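Local coordinates for type 2A phosphatase-associated protein 42 (Saccharomyces cerevisiae, PDB 2V0P), which binds the catalytic subunits of type 2A phosphatases, inhibiting the phosphatase SIT4, and takes part in negative regulation of TOR signalling in response to nitrogen source, at residues S37-L42 with G80-R85; S3-F8 with I70-V75. One frame throughout, in Å; residues are numbered along the deposited sequence.

Contact 1: residues S37-L42 with G80-R85; sequences STIKKL and GLLISR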
# COMPACT_ATOMS: atom_id res chain seq x y z
N SER A 37 20.09 -20.93 8.39
CA SER A 37 20.86 -21.59 9.47
C SER A 37 20.92 -20.68 10.70
O SER A 37 20.87 -21.16 11.81
CB SER A 37 22.22 -22.04 9.04
OG SER A 37 23.02 -20.97 8.64
N THR A 38 20.96 -19.37 10.46
CA THR A 38 20.86 -18.40 11.53
C THR A 38 19.57 -18.52 12.30
O THR A 38 19.52 -18.54 13.57
CB THR A 38 21.22 -17.02 11.09
OG1 THR A 38 22.48 -17.07 10.49
CG2 THR A 38 21.28 -15.97 12.36
N ILE A 39 18.47 -18.59 11.60
CA ILE A 39 17.22 -18.77 12.26
C ILE A 39 17.18 -20.07 13.04
O ILE A 39 16.74 -20.06 14.19
CB ILE A 39 16.05 -18.73 11.21
CG1 ILE A 39 15.87 -17.33 10.68
CG2 ILE A 39 14.81 -19.17 11.80
CD1 ILE A 39 14.95 -17.42 9.36
N LYS A 40 17.64 -21.16 12.45
CA LYS A 40 17.63 -22.45 13.12
C LYS A 40 18.40 -22.34 14.48
O LYS A 40 17.90 -22.75 15.51
CB LYS A 40 18.16 -23.57 12.21
CG LYS A 40 17.24 -23.91 11.04
CD LYS A 40 17.82 -25.05 10.20
CE LYS A 40 16.95 -25.42 9.00
NZ LYS A 40 15.70 -26.16 9.38
N LYS A 41 19.57 -21.72 14.46
CA LYS A 41 20.39 -21.43 15.64
C LYS A 41 19.66 -20.60 16.68
O LYS A 41 19.75 -20.87 17.88
CB LYS A 41 21.64 -20.67 15.26
CG LYS A 41 22.72 -21.51 14.61
CD LYS A 41 23.87 -20.64 14.24
CE LYS A 41 24.95 -21.44 13.52
NZ LYS A 41 26.07 -20.53 13.09
N LEU A 42 19.01 -19.53 16.23
CA LEU A 42 18.25 -18.69 17.16
C LEU A 42 17.05 -19.41 17.76
O LEU A 42 16.71 -19.18 18.87
CB LEU A 42 17.89 -17.36 16.52
CG LEU A 42 17.21 -16.30 17.39
CD1 LEU A 42 18.08 -15.99 18.61
CD2 LEU A 42 16.99 -15.03 16.55
N GLY A 80 11.87 -12.11 14.48
CA GLY A 80 11.09 -11.19 13.63
C GLY A 80 11.83 -10.65 12.44
O GLY A 80 11.35 -10.76 11.32
N LEU A 81 12.97 -10.09 12.69
CA LEU A 81 13.81 -9.50 11.70
C LEU A 81 14.35 -10.54 10.67
O LEU A 81 14.39 -10.29 9.45
CB LEU A 81 14.95 -8.79 12.36
CG LEU A 81 14.72 -7.55 13.18
CD1 LEU A 81 16.04 -7.15 13.71
CD2 LEU A 81 14.10 -6.44 12.29
N LEU A 82 14.76 -11.70 11.16
CA LEU A 82 15.33 -12.70 10.27
C LEU A 82 14.28 -13.35 9.40
O LEU A 82 14.51 -13.49 8.23
CB LEU A 82 16.08 -13.78 11.08
CG LEU A 82 17.26 -13.26 11.90
CD1 LEU A 82 17.56 -14.31 12.96
CD2 LEU A 82 18.42 -13.10 11.11
N ILE A 83 13.17 -13.77 9.99
CA ILE A 83 12.11 -14.42 9.30
C ILE A 83 11.50 -13.52 8.19
O ILE A 83 11.23 -13.98 7.13
CB ILE A 83 11.02 -14.90 10.25
CG1 ILE A 83 11.60 -15.95 11.23
CG2 ILE A 83 9.87 -15.59 9.45
CD1 ILE A 83 10.70 -16.40 12.17
N SER A 84 11.34 -12.23 8.44
CA SER A 84 10.73 -11.38 7.40
C SER A 84 11.55 -11.37 6.10
O SER A 84 11.04 -10.97 5.04
CB SER A 84 10.53 -9.97 7.94
OG SER A 84 11.76 -9.35 8.10
N ARG A 85 12.79 -11.87 6.19
CA ARG A 85 13.73 -11.80 5.12
C ARG A 85 13.84 -13.12 4.27
O ARG A 85 14.48 -13.13 3.26
CB ARG A 85 15.10 -11.39 5.65
CG ARG A 85 15.34 -9.94 5.88
CD ARG A 85 16.47 -9.67 6.84
NE ARG A 85 16.73 -8.23 6.92
CZ ARG A 85 16.03 -7.37 7.63
NH1 ARG A 85 15.03 -7.78 8.40
NH2 ARG A 85 16.32 -6.08 7.59
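On L82, CG stands anti to the carbonyl carbon (chi1 -62°) and the chain runs on extended, so CD1 reaches out toward helix 29-52; on I39 the same first torsion (chi1 -70°) carries CG1 and CD1 toward helix 75-83. The two side chains slide past each other in opposite directions. Their closest touch lies near the root of the leucine, where I39 CG1 sits 3.6 Å from L82 CB. At the far end of L82, CD1 meets two residues one helical turn apart: L42 CD2 at 3.7 Å, approached obliquely, and T38 CG2 at 4.1 Å, with the two chains crossing at about a right angle. This is helix-on-helix packing within the tetratricopeptide-repeat-like, all-helical N-terminal domain of Tap42, and it joins the middle of helix 29-52 to the later part of helix 75-83. I39 CD1 goes beyond the leucine and crosses I83 nearly at right angles, 4.1 Å from I83 CG1. The hydroxyl of T38 is turned back to its own helix, where OG1 bonds to L34 O, leaving the methyl CG2 for L82. Just past the packed turn, R85 folds back so that NH1 donates to L81 O at 2.8 Å, from above the carbonyl plane but with the oxygen nearly in the plane of the guanidinium. Y15 of helix 4-19 also touches L82.

Contact 2: residues S3-F8 with I70-V75; sequences SVTEQF and IKFLAV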
# COMPACT_ATOMS: atom_id res chain seq x y z
N SER A 3 28.72 -20.56 25.48
CA SER A 3 27.56 -20.16 26.27
C SER A 3 26.44 -19.53 25.40
O SER A 3 26.69 -19.05 24.31
CB SER A 3 28.00 -19.12 27.29
OG SER A 3 28.33 -17.88 26.64
N VAL A 4 25.23 -19.55 25.93
CA VAL A 4 24.09 -18.80 25.41
C VAL A 4 24.43 -17.37 24.98
O VAL A 4 23.99 -16.96 23.90
CB VAL A 4 22.84 -18.84 26.35
CG1 VAL A 4 22.37 -20.26 26.55
CG2 VAL A 4 23.11 -18.19 27.67
N THR A 5 25.24 -16.64 25.76
CA THR A 5 25.64 -15.30 25.41
C THR A 5 26.50 -15.20 24.15
O THR A 5 26.34 -14.29 23.36
CB THR A 5 26.37 -14.57 26.59
OG1 THR A 5 25.39 -14.18 27.52
CG2 THR A 5 27.03 -13.34 26.13
N GLU A 6 27.42 -16.13 24.00
CA GLU A 6 28.34 -16.14 22.90
C GLU A 6 27.54 -16.47 21.66
O GLU A 6 27.69 -15.78 20.65
CB GLU A 6 29.42 -17.19 23.10
CG GLU A 6 30.63 -16.73 23.88
CD GLU A 6 31.53 -17.90 24.31
OE1 GLU A 6 31.98 -17.90 25.48
OE2 GLU A 6 31.78 -18.81 23.48
N GLN A 7 26.67 -17.48 21.78
CA GLN A 7 25.79 -17.90 20.78
C GLN A 7 24.89 -16.76 20.27
O GLN A 7 24.77 -16.56 19.06
CB GLN A 7 24.98 -19.06 21.29
CG GLN A 7 25.81 -20.39 21.30
CD GLN A 7 24.93 -21.60 21.49
OE1 GLN A 7 23.95 -21.54 22.22
NE2 GLN A 7 25.28 -22.69 20.85
N PHE A 8 24.23 -16.08 21.20
CA PHE A 8 23.46 -14.85 20.89
C PHE A 8 24.21 -13.78 20.19
O PHE A 8 23.74 -13.28 19.12
CB PHE A 8 22.72 -14.30 22.06
CG PHE A 8 21.47 -13.57 21.67
CD1 PHE A 8 20.81 -13.89 20.48
CD2 PHE A 8 20.97 -12.59 22.44
CE1 PHE A 8 19.67 -13.21 20.10
CE2 PHE A 8 19.83 -11.91 22.09
CZ PHE A 8 19.18 -12.21 20.93
N ILE A 70 19.55 -9.78 30.01
CA ILE A 70 18.53 -8.82 29.60
C ILE A 70 18.50 -8.90 28.05
O ILE A 70 17.44 -8.80 27.50
CB ILE A 70 18.88 -7.43 30.10
CG1 ILE A 70 18.65 -7.34 31.63
CG2 ILE A 70 18.08 -6.35 29.35
CD1 ILE A 70 18.93 -5.97 32.18
N LYS A 71 19.66 -9.07 27.42
CA LYS A 71 19.86 -9.22 25.98
C LYS A 71 18.83 -10.19 25.37
O LYS A 71 18.32 -9.96 24.33
CB LYS A 71 21.22 -9.88 25.70
CG LYS A 71 22.35 -8.93 25.44
CD LYS A 71 23.75 -9.61 25.55
CE LYS A 71 23.76 -11.15 25.65
NZ LYS A 71 24.26 -11.61 27.05
N PHE A 72 18.58 -11.28 26.08
CA PHE A 72 17.80 -12.40 25.61
C PHE A 72 16.32 -12.09 25.46
O PHE A 72 15.63 -12.83 24.84
CB PHE A 72 17.91 -13.56 26.60
CG PHE A 72 19.33 -14.05 26.82
CD1 PHE A 72 20.21 -14.17 25.76
CD2 PHE A 72 19.78 -14.34 28.09
CE1 PHE A 72 21.52 -14.58 25.97
CE2 PHE A 72 21.08 -14.79 28.31
CZ PHE A 72 21.95 -14.90 27.25
N LEU A 73 15.82 -11.09 26.14
CA LEU A 73 14.43 -10.72 26.00
C LEU A 73 14.25 -10.31 24.50
O LEU A 73 13.14 -10.28 23.97
CB LEU A 73 14.16 -9.50 26.90
CG LEU A 73 14.01 -9.75 28.43
CD1 LEU A 73 13.83 -8.46 29.21
CD2 LEU A 73 12.86 -10.71 28.74
N ALA A 74 15.33 -9.99 23.83
CA ALA A 74 15.25 -9.67 22.34
C ALA A 74 15.30 -10.85 21.31
O ALA A 74 15.29 -10.62 20.08
CB ALA A 74 16.19 -8.68 21.97
N VAL A 75 15.35 -12.07 21.79
CA VAL A 75 15.40 -13.21 20.89
C VAL A 75 14.19 -13.18 19.90
O VAL A 75 14.39 -13.30 18.77
CB VAL A 75 15.49 -14.58 21.56
CG1 VAL A 75 16.62 -14.65 22.59
CG2 VAL A 75 14.21 -15.02 22.14
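The polar part of this contact is one hydrogen bond: K71 NZ donates to T5 OG1 over 2.8 Å. The lysine chain bends at its third and fourth torsions (chi3 11°, close to eclipsed), which curls the ammonium around to the hydroxyl instead of leaving the chain extended. A68 O takes a second bond from the same NZ, so the ammonium bridges the first turn of helix 4-19 and the backbone just before 70-75. T5 CG2 lies 3.4 Å from K71 NZ, so the methyl flanks the bond. T5 OG1 also lies 3.5 Å from F72 CZ, at the tip of that ring. An alanine in place of T5 would remove both OG1 and CG2, and would probably cost K71 its bond to the first helix and F72 the OG1 contact at its tip. At the start of that first helical turn, S3 is the N-cap, its OG accepting from E6 N at 3.3 Å. All this sits where the first helix of a tetratricopeptide-repeat-like domain meets the segment leading into helix 75-83. The apolar part centres on two phenylalanines. F8, with CG anti to the backbone N (chi1 -151°), points its ring at 70-75. V75 CG1 lies over one face, 3.9 Å from F8 CZ, while K71 O meets the edge in the ring plane, 3.3 Å from F8 CE2. The F72 ring slides past F8 in the opposite direction with the planes at 42°, neither stacked nor T-shaped; F8 CD2 comes to the edge of F72, 3.8 Å from F72 CD1. At the tip of F72, CZ is touched by V4 CG2 at 3.5 Å, the valine crossing at about a right angle. Helix 29-52 supplies a further neighbour to F72, I49.

From the N terminus, the chain enters helix 4-19 with residues 3-8, runs through 37-42 on helix 29-52, passes the 70-75 segment and reaches 80-85, on and just past helix 75-83. Contact 2 closes a loop of 61 residues between its segments, contact 1 one of 37; because the segments alternate, the two loops cross rather than nest. Together they tie helix 4-19 and its successor, helix 29-52, to the region 70-85. The centres are 14 Å apart, yet the contacts touch directly: L42 CD1 packs 3.5 Å from F8 CE1, and L42 CD2 lies 3.8 Å from V75 O, so L42 of contact 1 packs against both segments of contact 2.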